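Local coordinates for protein chymotrypsin-like serine protease (Equine arteritis virus, PDB 1MBM) that probably cleaves the viral polyprotein as a chymotrypsin-like serine endopeptidase built on two beta-barrel domains and a small alpha/beta C-terminal extension, at residues S18-N23 / G115-Q120; E25-T30 / P75-A80; A87-A92 / G98-E103; S134-V139 / D171-I176. All blocks are in the same frame, centred on the assembly; numbering follows the deposited sequence.

How the interactions relate
Interactions 1 and 2 lie close together, their centres about 4 Å apart, where the six-stranded N-terminal barrel meets the rest of the chain. They share neighbouring strands 14-22 and 25-31, and the segments of interaction 2 fall between those of interaction 1 in sequence. Interaction 3, whose segments also fall between those of interaction 1 in sequence, has its centre about 13 Å away in the second sheet, where strand 85-91 pairs with strand 117-120. Last along the chain, interaction 4 lies about 24 Å from interaction 1 by centres, on the opposite side of the chain's centre; Ala137 and Val139 of its strand touch Trp89 of interaction 3. Together they run from the interbarrel interface, through the second barrel, to what is probably the C-terminal extension.

Interaction 1. Residues S18-N23 / G115-Q120; sequences SVWTRN and GSAVVQ
Buried side chains of Ser18 and Trp20 meet Ala117 and Val119 in a mainly apolar contact between two sheets, strand 14-22 of the N-terminal barrel and strand 117-120 of the second one. The strand axes stay 9.5 Å apart at closest approach, so side chains and one water bridge the gap. Ala117 CB sits 3.5 Å from Ser18 OG and lies at the edge of the Trp20 indole, near its plane, 4.0 Å from CZ2. Further along the ring, Trp20 CH2 approaches Val119 CG1 obliquely at 4.2 Å. Trp20 CG stands beside its backbone N (chi1 -46°), which lays the indole back along its own strand and brings NE1 into a hydrogen bond with Ser18 OG, 2.7 Å long, with the oxygen tilted 16° from the ring plane. Ser18 OG in turn donates to water 1 at 2.7 Å, and that water donates to Gly115 O. Val124 of strand 123-132 also packs on both Trp20 and Val119. Gly115 directly follows Ser114, the probable nucleophile of a Ser114-His33-Asp59 triad. A chain of hydrogen bonds thus runs from indole N-H through hydroxyl and water to a carbonyl, satisfying buried polar atoms at the domain interface beside the presumed active site.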
loop_
_atom_site.group_PDB
_atom_site.type_symbol
_atom_site.label_atom_id
_atom_site.label_comp_id
_atom_site.label_asym_id
_atom_site.label_seq_id
_atom_site.Cartn_x
_atom_site.Cartn_y
_atom_site.Cartn_z
ATOM N N SER A 18 0.755 -2.394 -9.891
ATOM C CA SER A 18 2.200 -2.295 -9.975
ATOM C C SER A 18 2.741 -3.491 -10.750
ATOM O O SER A 18 2.142 -4.560 -10.746
ATOM C CB SER A 18 2.844 -2.148 -8.595
ATOM O OG SER A 18 2.598 -3.266 -7.777
ATOM N N VAL A 19 3.860 -3.291 -11.434
ATOM C CA VAL A 19 4.445 -4.314 -12.299
ATOM C C VAL A 19 5.859 -4.682 -11.847
ATOM O O VAL A 19 6.648 -3.817 -11.515
ATOM C CB VAL A 19 4.479 -3.830 -13.767
ATOM C CG1 VAL A 19 4.933 -4.938 -14.680
ATOM C CG2 VAL A 19 3.088 -3.353 -14.192
ATOM N N TRP A 20 6.169 -5.972 -11.845
ATOM C CA TRP A 20 7.427 -6.454 -11.290
ATOM C C TRP A 20 7.992 -7.637 -12.049
ATOM O O TRP A 20 7.309 -8.244 -12.867
ATOM C CB TRP A 20 7.222 -6.899 -9.837
ATOM C CG TRP A 20 6.439 -5.943 -9.003
ATOM C CD1 TRP A 20 5.075 -5.806 -8.966
ATOM C CD2 TRP A 20 6.963 -4.990 -8.074
ATOM N NE1 TRP A 20 4.726 -4.820 -8.076
ATOM C CE2 TRP A 20 5.868 -4.301 -7.516
ATOM C CE3 TRP A 20 8.254 -4.639 -7.664
ATOM C CZ2 TRP A 20 6.024 -3.285 -6.576
ATOM C CZ3 TRP A 20 8.408 -3.625 -6.723
ATOM C CH2 TRP A 20 7.298 -2.962 -6.193
ATOM N N THR A 21 9.247 -7.974 -11.745
ATOM C CA THR A 21 9.889 -9.147 -12.320
ATOM C C THR A 21 10.063 -10.211 -11.233
ATOM O O THR A 21 10.405 -9.884 -10.098
ATOM C CB THR A 21 11.269 -8.766 -12.917
ATOM O OG1 THR A 21 11.077 -7.928 -14.066
ATOM C CG2 THR A 21 11.978 -9.989 -13.488
ATOM N N ARG A 22 9.807 -11.470 -11.588
ATOM C CA ARG A 22 10.018 -12.612 -10.702
ATOM C C ARG A 22 10.271 -13.893 -11.526
ATOM O O ARG A 22 9.421 -14.304 -12.304
ATOM C CB ARG A 22 8.799 -12.804 -9.797
ATOM C CG ARG A 22 8.977 -13.859 -8.701
ATOM C CD ARG A 22 7.696 -14.154 -7.925
ATOM N NE ARG A 22 6.591 -14.498 -8.818
ATOM C CZ ARG A 22 5.309 -14.367 -8.509
ATOM N NH1 ARG A 22 4.956 -13.895 -7.322
ATOM N NH2 ARG A 22 4.375 -14.717 -9.384
ATOM N N ASN A 23 11.433 -14.509 -11.361
ATOM C CA ASN A 23 11.768 -15.764 -12.056
ATOM C C ASN A 23 11.302 -15.868 -13.516
ATOM O O ASN A 23 10.534 -16.777 -13.873
ATOM C CB ASN A 23 11.228 -16.962 -11.271
ATOM C CG ASN A 23 11.681 -16.960 -9.830
ATOM O OD1 ASN A 23 12.813 -16.598 -9.532
ATOM N ND2 ASN A 23 10.792 -17.357 -8.925
ATOM N N GLY A 115 -5.440 -0.916 -4.529
ATOM C CA GLY A 115 -4.540 -1.736 -5.311
ATOM C C GLY A 115 -3.091 -1.281 -5.344
ATOM O O GLY A 115 -2.233 -2.055 -5.775
ATOM N N SER A 116 -2.818 -0.037 -4.935
ATOM C CA SER A 116 -1.443 0.472 -4.894
ATOM C C SER A 116 -0.567 -0.456 -4.063
ATOM O O SER A 116 -0.981 -0.934 -3.009
ATOM C CB SER A 116 -1.359 1.883 -4.274
ATOM O OG SER A 116 -2.192 2.831 -4.951
ATOM N N ALA A 117 0.643 -0.709 -4.536
ATOM C CA ALA A 117 1.567 -1.533 -3.766
ATOM C C ALA A 117 1.940 -0.711 -2.553
ATOM O O ALA A 117 2.081 0.510 -2.647
ATOM C CB ALA A 117 2.814 -1.855 -4.579
ATOM N N VAL A 118 2.035 -1.370 -1.408
ATOM C CA VAL A 118 2.512 -0.716 -0.207
ATOM C C VAL A 118 3.898 -1.314 0.022
ATOM O O VAL A 118 4.039 -2.524 0.182
ATOM C CB VAL A 118 1.574 -0.957 0.989
ATOM C CG1 VAL A 118 2.083 -0.252 2.212
ATOM C CG2 VAL A 118 0.172 -0.482 0.671
ATOM N N VAL A 119 4.933 -0.484 -0.006
ATOM C CA VAL A 119 6.285 -1.028 0.071
ATOM C C VAL A 119 7.116 -0.455 1.210
ATOM O O VAL A 119 6.901 0.673 1.643
ATOM C CB VAL A 119 7.086 -0.856 -1.277
ATOM C CG1 VAL A 119 6.261 -1.332 -2.492
ATOM C CG2 VAL A 119 7.534 0.572 -1.480
ATOM N N GLN A 120 8.057 -1.261 1.679
ATOM C CA GLN A 120 9.019 -0.868 2.697
ATOM C C GLN A 120 10.367 -1.308 2.135
ATOM O O GLN A 120 10.583 -2.492 1.888
ATOM C CB GLN A 120 8.720 -1.558 4.038
ATOM C CG GLN A 120 7.492 -0.990 4.743
ATOM C CD GLN A 120 7.275 -1.539 6.148
ATOM O OE1 GLN A 120 7.244 -2.750 6.351
ATOM N NE2 GLN A 120 7.097 -0.640 7.114
HETATM O O HOH W 1 0.074 -2.974 -6.744
#

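Interaction 2. Residues E25-T30 / P75-A80; sequences EVVVLT and PQLHFA
Val27 and Leu77 meet nearly at right angles, at the place where the connection between the two sheets lies across the six-stranded antiparallel barrel of the chymotrypsin-like fold. Strand 25-31 provides Val27 and Leu29, and segment 75-80, part of the loop between strands 60-65 and 85-91, provides Leu77 and Phe79. With CG anti to the backbone N (chi1 -178°), Leu77 carries its branch toward the strand, and the fork at CG parts the methyls: CD2 stands 3.8 Å from Val27 CG1, while CD1 comes within 4.2 Å of Leu29 CD1. Leu29 and Phe79 reach toward each other from the two segments. The CB of Phe79 does not aim at the strand, but its ring swings closer and offers its edge, not its face, to the leucine. One face of that ring is occupied from within its own segment by Leu77 CG, 4.2 Å above the plane and displaced from the ring centre. Three aliphatic side chains and an aromatic edge therefore interlock, with no hydrogen bond between the segments. Val124 of strand 123-132 also touches Leu29, Leu77 and Phe79, tying this cluster to the second sheet. At the aromatic end, Leu29 CD1 lies near the plane of the Phe79 ring, 4.0 Å from CE1.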
loop_
_atom_site.group_PDB
_atom_site.type_symbol
_atom_site.label_atom_id
_atom_site.label_comp_id
_atom_site.label_asym_id
_atom_site.label_seq_id
_atom_site.Cartn_x
_atom_site.Cartn_y
_atom_site.Cartn_z
ATOM N N GLU A 25 9.181 -14.224 -15.127
ATOM C CA GLU A 25 7.801 -13.859 -15.399
ATOM C C GLU A 25 7.597 -12.410 -14.985
ATOM O O GLU A 25 8.371 -11.861 -14.189
ATOM C CB GLU A 25 6.810 -14.814 -14.710
ATOM C CG GLU A 25 6.493 -14.498 -13.258
ATOM C CD GLU A 25 5.926 -15.695 -12.510
ATOM O OE1 GLU A 25 5.174 -16.488 -13.129
ATOM O OE2 GLU A 25 6.232 -15.845 -11.305
ATOM N N VAL A 26 6.586 -11.779 -15.574
ATOM C CA VAL A 26 6.240 -10.404 -15.251
ATOM C C VAL A 26 5.014 -10.471 -14.357
ATOM O O VAL A 26 4.018 -11.105 -14.710
ATOM C CB VAL A 26 5.980 -9.590 -16.530
ATOM C CG1 VAL A 26 5.331 -8.253 -16.205
ATOM C CG2 VAL A 26 7.285 -9.389 -17.288
ATOM N N VAL A 27 5.101 -9.857 -13.181
ATOM C CA VAL A 27 4.039 -9.949 -12.188
ATOM C C VAL A 27 3.295 -8.632 -12.017
ATOM O O VAL A 27 3.908 -7.572 -11.895
ATOM C CB VAL A 27 4.605 -10.375 -10.819
ATOM C CG1 VAL A 27 3.478 -10.583 -9.806
ATOM C CG2 VAL A 27 5.430 -11.639 -10.963
ATOM N N VAL A 28 1.972 -8.708 -11.999
ATOM C CA VAL A 28 1.138 -7.522 -11.836
ATOM C C VAL A 28 0.281 -7.645 -10.574
ATOM O O VAL A 28 -0.523 -8.555 -10.460
ATOM C CB VAL A 28 0.229 -7.323 -13.080
ATOM C CG1 VAL A 28 -0.707 -6.109 -12.902
ATOM C CG2 VAL A 28 1.077 -7.190 -14.356
ATOM N N LEU A 29 0.430 -6.713 -9.644
ATOM C CA LEU A 29 -0.363 -6.717 -8.406
ATOM C C LEU A 29 -1.400 -5.606 -8.364
ATOM O O LEU A 29 -1.153 -4.511 -8.853
ATOM C CB LEU A 29 0.536 -6.531 -7.192
ATOM C CG LEU A 29 1.746 -7.447 -7.084
ATOM C CD1 LEU A 29 2.566 -7.077 -5.842
ATOM C CD2 LEU A 29 1.316 -8.914 -7.066
ATOM N N THR A 30 -2.541 -5.889 -7.744
ATOM C CA THR A 30 -3.611 -4.911 -7.542
ATOM C C THR A 30 -4.552 -5.490 -6.483
ATOM O O THR A 30 -4.222 -6.506 -5.845
ATOM C CB THR A 30 -4.358 -4.570 -8.887
ATOM O OG1 THR A 30 -5.267 -3.475 -8.703
ATOM C CG2 THR A 30 -5.266 -5.727 -9.355
ATOM N N PRO A 75 11.217 -3.689 -11.701
ATOM C CA PRO A 75 12.008 -4.016 -10.507
ATOM C C PRO A 75 11.692 -5.421 -10.006
ATOM O O PRO A 75 10.569 -5.903 -10.192
ATOM C CB PRO A 75 11.549 -2.968 -9.487
ATOM C CG PRO A 75 10.201 -2.530 -10.000
ATOM C CD PRO A 75 10.348 -2.518 -11.483
ATOM N N GLN A 76 12.683 -6.075 -9.411
ATOM C CA GLN A 76 12.503 -7.421 -8.891
ATOM C C GLN A 76 11.458 -7.428 -7.786
ATOM O O GLN A 76 11.426 -6.532 -6.949
ATOM C CB GLN A 76 13.829 -7.966 -8.359
ATOM C CG GLN A 76 13.876 -9.478 -8.272
ATOM C CD GLN A 76 14.071 -10.128 -9.626
ATOM O OE1 GLN A 76 14.496 -9.470 -10.575
ATOM N NE2 GLN A 76 13.772 -11.421 -9.719
ATOM N N LEU A 77 10.588 -8.430 -7.798
ATOM C CA LEU A 77 9.549 -8.536 -6.776
ATOM C C LEU A 77 10.056 -9.251 -5.537
ATOM O O LEU A 77 10.468 -10.404 -5.623
ATOM C CB LEU A 77 8.335 -9.300 -7.321
ATOM C CG LEU A 77 7.139 -9.464 -6.376
ATOM C CD1 LEU A 77 6.652 -8.115 -5.877
ATOM C CD2 LEU A 77 5.989 -10.209 -7.044
ATOM N N HIS A 78 10.032 -8.567 -4.393
ATOM C CA HIS A 78 10.352 -9.190 -3.112
ATOM C C HIS A 78 9.163 -8.976 -2.175
ATOM O O HIS A 78 8.692 -7.855 -2.019
ATOM C CB HIS A 78 11.605 -8.575 -2.468
ATOM C CG HIS A 78 12.840 -8.672 -3.309
ATOM N ND1 HIS A 78 13.465 -9.870 -3.580
ATOM C CD2 HIS A 78 13.574 -7.714 -3.929
ATOM C CE1 HIS A 78 14.524 -9.648 -4.338
ATOM N NE2 HIS A 78 14.612 -8.348 -4.562
ATOM N N PHE A 79 8.650 -10.047 -1.584
ATOM C CA PHE A 79 7.617 -9.907 -0.570
ATOM C C PHE A 79 8.307 -9.884 0.794
ATOM O O PHE A 79 9.324 -10.561 0.988
ATOM C CB PHE A 79 6.623 -11.064 -0.640
ATOM C CG PHE A 79 5.639 -10.959 -1.779
ATOM C CD1 PHE A 79 5.193 -9.731 -2.210
ATOM C CD2 PHE A 79 5.163 -12.101 -2.412
ATOM C CE1 PHE A 79 4.267 -9.625 -3.267
ATOM C CE2 PHE A 79 4.255 -12.012 -3.455
ATOM C CZ PHE A 79 3.806 -10.774 -3.885
ATOM N N ALA A 80 7.771 -9.106 1.729
ATOM C CA ALA A 80 8.319 -9.065 3.087
ATOM C C ALA A 80 7.221 -8.845 4.117
ATOM O O ALA A 80 6.199 -8.211 3.834
ATOM C CB ALA A 80 9.395 -7.984 3.223
#

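Interaction 3. Residues A87-A92 / G98-E103; sequences ASWCTA and GLLSGE
Ala87 and Gly98 form an antiparallel hydrogen-bonded pair in the beta hairpin of strands 85-91 and 94-100, part of the second beta sheet of the chymotrypsin-like fold. The backbone bonds are reciprocal but not alike. Gly98 N gives a straight bond to Ala87 O at 2.9 Å, with an N-H...O angle of 170°, whereas Ala87 N reaches Gly98 O at the same length but more bent, at 150°. Strand 85-91 is held on its other edge by strand 117-120, through the backbones of Ser88 with Val119 and Cys90 with Ala117, so this contact lies within the sheet.

Apolar contacts follow. Ala87 CB rests against Leu100 CB at 3.6 Å. Leu100 CG, anti to its backbone N, sets the isobutyl group over toward the indole, where CD1 lies 4.3 Å from Trp89 CH2. Val118 of strand 117-120 also touches both Trp89 and Leu100, so the pair is packed from the neighbouring strand as well.

The indole supplies the third kind of contact, between ring and backbone. Trp89 CZ3 lies 3.7 Å from Gly98 CA, a close approach allowed by the missing side chain there. Ala87 O meets the ring at its edge, in plane. His128 of strand 123-132 also meets the indole, the two ring planes steeply inclined. At the far end of the six-membered ring, the edge at Trp89 CH2 faces Leu99 O, 3.5 Å away and near the ring plane.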
loop_
_atom_site.group_PDB
_atom_site.type_symbol
_atom_site.label_atom_id
_atom_site.label_comp_id
_atom_site.label_asym_id
_atom_site.label_seq_id
_atom_site.Cartn_x
_atom_site.Cartn_y
_atom_site.Cartn_z
ATOM N N ALA A 87 5.983 3.452 5.390
ATOM C CA ALA A 87 5.830 2.649 4.190
ATOM C C ALA A 87 5.350 3.578 3.093
ATOM O O ALA A 87 4.765 4.629 3.370
ATOM C CB ALA A 87 4.844 1.501 4.403
ATOM N N SER A 88 5.629 3.216 1.851
ATOM C CA SER A 88 5.216 4.030 0.727
ATOM C C SER A 88 4.059 3.357 0.017
ATOM O O SER A 88 4.148 2.181 -0.342
ATOM C CB SER A 88 6.378 4.230 -0.261
ATOM O OG SER A 88 7.430 5.018 0.287
ATOM N N TRP A 89 2.970 4.105 -0.136
ATOM C CA TRP A 89 1.819 3.701 -0.922
ATOM C C TRP A 89 2.124 4.233 -2.315
ATOM O O TRP A 89 2.161 5.441 -2.519
ATOM C CB TRP A 89 0.539 4.376 -0.399
ATOM C CG TRP A 89 -0.197 3.599 0.670
ATOM C CD1 TRP A 89 -1.426 3.011 0.554
ATOM C CD2 TRP A 89 0.230 3.360 2.015
ATOM N NE1 TRP A 89 -1.778 2.400 1.736
ATOM C CE2 TRP A 89 -0.780 2.596 2.650
ATOM C CE3 TRP A 89 1.378 3.688 2.748
ATOM C CZ2 TRP A 89 -0.688 2.181 3.977
ATOM C CZ3 TRP A 89 1.472 3.264 4.068
ATOM C CH2 TRP A 89 0.445 2.516 4.667
ATOM N N CYS A 90 2.358 3.334 -3.265
ATOM C CA CYS A 90 2.783 3.727 -4.607
ATOM C C CYS A 90 1.601 4.005 -5.520
ATOM O O CYS A 90 1.236 3.164 -6.342
ATOM C CB CYS A 90 3.688 2.650 -5.214
ATOM S SG CYS A 90 5.101 2.207 -4.157
ATOM N N THR A 91 1.007 5.185 -5.379
ATOM C CA THR A 91 -0.164 5.513 -6.186
ATOM C C THR A 91 0.227 5.991 -7.575
ATOM O O THR A 91 1.399 6.257 -7.860
ATOM C CB THR A 91 -1.044 6.579 -5.494
ATOM O OG1 THR A 91 -0.512 7.891 -5.729
ATOM C CG2 THR A 91 -0.996 6.425 -3.987
ATOM N N ALA A 92 -0.769 6.122 -8.438
ATOM C CA ALA A 92 -0.529 6.604 -9.793
ATOM C C ALA A 92 -0.177 8.095 -9.858
ATOM O O ALA A 92 0.161 8.605 -10.924
ATOM C CB ALA A 92 -1.711 6.302 -10.655
ATOM N N GLY A 98 3.243 6.788 4.571
ATOM C CA GLY A 98 2.303 6.532 5.646
ATOM C C GLY A 98 2.855 5.643 6.747
ATOM O O GLY A 98 4.003 5.193 6.677
ATOM N N LEU A 99 2.046 5.415 7.774
ATOM C CA LEU A 99 2.420 4.533 8.874
ATOM C C LEU A 99 1.915 3.153 8.549
ATOM O O LEU A 99 0.773 2.992 8.129
ATOM C CB LEU A 99 1.775 4.978 10.184
ATOM C CG LEU A 99 1.725 3.907 11.285
ATOM C CD1 LEU A 99 3.124 3.665 11.863
ATOM C CD2 LEU A 99 0.737 4.274 12.383
ATOM N N LEU A 100 2.773 2.159 8.722
ATOM C CA LEU A 100 2.364 0.785 8.526
ATOM C C LEU A 100 2.697 -0.028 9.770
ATOM O O LEU A 100 3.787 0.088 10.308
ATOM C CB LEU A 100 3.069 0.177 7.304
ATOM C CG LEU A 100 2.591 -1.249 6.998
ATOM C CD1 LEU A 100 1.959 -1.350 5.628
ATOM C CD2 LEU A 100 3.680 -2.288 7.201
ATOM N N SER A 101 1.723 -0.798 10.247
ATOM C CA SER A 101 1.906 -1.769 11.330
ATOM C C SER A 101 0.831 -2.835 11.127
ATOM O O SER A 101 -0.075 -2.653 10.320
ATOM C CB SER A 101 1.759 -1.130 12.710
ATOM O OG SER A 101 0.421 -0.727 12.958
ATOM N N GLY A 102 0.917 -3.945 11.846
ATOM C CA GLY A 102 -0.082 -4.992 11.673
ATOM C C GLY A 102 -1.444 -4.546 12.183
ATOM O O GLY A 102 -2.478 -4.899 11.628
ATOM N N GLU A 103 -1.436 -3.729 13.229
ATOM C CA GLU A 103 -2.664 -3.292 13.867
ATOM C C GLU A 103 -3.303 -2.062 13.237
ATOM O O GLU A 103 -4.526 -1.990 13.135
ATOM C CB GLU A 103 -2.405 -2.993 15.349
ATOM C CG GLU A 103 -2.040 -4.199 16.196
ATOM C CD GLU A 103 -0.548 -4.518 16.193
ATOM O OE1 GLU A 103 0.236 -3.838 15.490
ATOM O OE2 GLU A 103 -0.153 -5.460 16.911
#

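Interaction 4. Residues S134-V139 / D171-I176; sequences SGVAYV and DIPDNI
Val136 turns CG1 anti to its backbone N (chi1 168°), which leaves CG2 beside that nitrogen and facing Pro173. In Asp171, CG sits between the backbone N and the carbonyl carbon (chi1 78°), and this brings its carboxylate round toward Ser134. The apolar part of the contact is Val136 CG2 against the proline ring, 3.6 Å from Pro173 CG, the two side chains lying alongside each other and running opposite ways. Pro173 CG also approaches Ser134 O at 3.8 Å, and the ring packs on Leu106 of strand 105-106. More loosely, Ser134 OG faces Asp171 OD2 at 3.7 Å. Pro173 opens a type I beta turn closed by the bond from Ile176 N to Pro173 O, 3.0 Å long. This turn carries Asn175 toward strand 136-140, where water 2 links Asn175 OD1, to which it donates over 3.3 Å, with Tyr138 OH at 2.7 Å. The water lies at the edge of the tyrosine ring, in its plane, and Tyr138 OH also bonds Asn132. Segment 171-176 probably belongs to the alpha/beta C-terminal extension. With no direct hydrogen bond between them, the two segments depend on apolar contact and a shared water whose leg to Asn175 is long, so polar bonding probably adds little to their hold.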
loop_
_atom_site.group_PDB
_atom_site.type_symbol
_atom_site.label_atom_id
_atom_site.label_comp_id
_atom_site.label_asym_id
_atom_site.label_seq_id
_atom_site.Cartn_x
_atom_site.Cartn_y
_atom_site.Cartn_z
ATOM N N SER A 134 -9.962 9.933 8.951
ATOM C CA SER A 134 -8.711 10.389 9.560
ATOM C C SER A 134 -7.469 9.656 9.076
ATOM O O SER A 134 -6.555 9.377 9.851
ATOM C CB SER A 134 -8.790 10.356 11.089
ATOM O OG SER A 134 -9.753 11.284 11.552
ATOM N N GLY A 135 -7.449 9.342 7.788
ATOM C CA GLY A 135 -6.294 8.714 7.186
ATOM C C GLY A 135 -6.122 7.244 7.496
ATOM O O GLY A 135 -5.036 6.718 7.294
ATOM N N VAL A 136 -7.169 6.580 7.980
ATOM C CA VAL A 136 -7.076 5.146 8.257
ATOM C C VAL A 136 -6.925 4.384 6.944
ATOM O O VAL A 136 -7.646 4.644 5.985
ATOM C CB VAL A 136 -8.315 4.599 9.011
ATOM C CG1 VAL A 136 -8.331 3.070 9.016
ATOM C CG2 VAL A 136 -8.357 5.108 10.421
ATOM N N ALA A 137 -5.966 3.468 6.897
ATOM C CA ALA A 137 -5.758 2.647 5.716
ATOM C C ALA A 137 -5.862 1.168 6.084
ATOM O O ALA A 137 -5.560 0.784 7.205
ATOM C CB ALA A 137 -4.378 2.941 5.105
ATOM N N TYR A 138 -6.309 0.343 5.144
ATOM C CA TYR A 138 -6.313 -1.097 5.349
ATOM C C TYR A 138 -5.467 -1.691 4.228
ATOM O O TYR A 138 -5.618 -1.307 3.065
ATOM C CB TYR A 138 -7.731 -1.665 5.336
ATOM C CG TYR A 138 -8.660 -1.028 6.343
ATOM C CD1 TYR A 138 -8.522 -1.275 7.703
ATOM C CD2 TYR A 138 -9.686 -0.178 5.929
ATOM C CE1 TYR A 138 -9.373 -0.683 8.630
ATOM C CE2 TYR A 138 -10.547 0.411 6.846
ATOM C CZ TYR A 138 -10.390 0.153 8.191
ATOM O OH TYR A 138 -11.252 0.731 9.098
ATOM N N VAL A 139 -4.550 -2.588 4.585
ATOM C CA VAL A 139 -3.624 -3.177 3.623
ATOM C C VAL A 139 -3.689 -4.706 3.650
ATOM O O VAL A 139 -3.662 -5.310 4.709
ATOM C CB VAL A 139 -2.180 -2.727 3.923
ATOM C CG1 VAL A 139 -1.158 -3.483 3.050
ATOM C CG2 VAL A 139 -2.037 -1.192 3.771
ATOM N N ASP A 171 -5.421 15.109 14.777
ATOM C CA ASP A 171 -6.386 14.087 14.387
ATOM C C ASP A 171 -5.787 12.691 14.179
ATOM O O ASP A 171 -5.149 12.396 13.165
ATOM C CB ASP A 171 -7.265 14.539 13.205
ATOM C CG ASP A 171 -6.562 14.442 11.865
ATOM O OD1 ASP A 171 -5.613 15.220 11.630
ATOM O OD2 ASP A 171 -6.896 13.617 10.985
ATOM N N ILE A 172 -5.972 11.847 15.186
ATOM C CA ILE A 172 -5.571 10.455 15.099
ATOM C C ILE A 172 -6.817 9.606 15.352
ATOM O O ILE A 172 -7.684 9.990 16.134
ATOM C CB ILE A 172 -4.427 10.126 16.088
ATOM C CG1 ILE A 172 -4.823 10.450 17.528
ATOM C CG2 ILE A 172 -3.151 10.875 15.695
ATOM C CD1 ILE A 172 -3.844 9.913 18.554
ATOM N N PRO A 173 -6.904 8.467 14.673
ATOM C CA PRO A 173 -8.057 7.570 14.775
ATOM C C PRO A 173 -8.202 6.958 16.160
ATOM O O PRO A 173 -7.207 6.795 16.872
ATOM C CB PRO A 173 -7.699 6.450 13.798
ATOM C CG PRO A 173 -6.685 7.049 12.905
ATOM C CD PRO A 173 -5.879 7.937 13.760
ATOM N N ASP A 174 -9.432 6.585 16.495
ATOM C CA ASP A 174 -9.769 5.980 17.781
ATOM C C ASP A 174 -9.059 4.654 18.023
ATOM O O ASP A 174 -8.873 4.257 19.170
ATOM C CB ASP A 174 -11.287 5.790 17.899
ATOM C CG ASP A 174 -12.009 7.086 18.203
ATOM O OD1 ASP A 174 -11.567 8.141 17.703
ATOM O OD2 ASP A 174 -13.017 7.150 18.940
ATOM N N ASN A 175 -8.641 3.989 16.950
ATOM C CA ASN A 175 -7.915 2.727 17.075
ATOM C C ASN A 175 -6.442 2.886 17.497
ATOM O O ASN A 175 -5.732 1.903 17.698
ATOM C CB ASN A 175 -8.087 1.849 15.824
ATOM C CG ASN A 175 -9.455 1.162 15.777
ATOM O OD1 ASN A 175 -9.794 0.465 14.805
ATOM N ND2 ASN A 175 -10.248 1.353 16.833
ATOM N N ILE A 176 -5.993 4.133 17.622
ATOM C CA ILE A 176 -4.693 4.414 18.209
ATOM C C ILE A 176 -5.024 4.976 19.592
ATOM O O ILE A 176 -5.568 6.072 19.718
ATOM C CB ILE A 176 -3.871 5.409 17.369
ATOM C CG1 ILE A 176 -3.394 4.746 16.085
ATOM C CG2 ILE A 176 -2.624 5.813 18.121
ATOM C CD1 ILE A 176 -2.581 5.651 15.184
HETATM O O HOH W 2 -10.952 0.450 11.726
#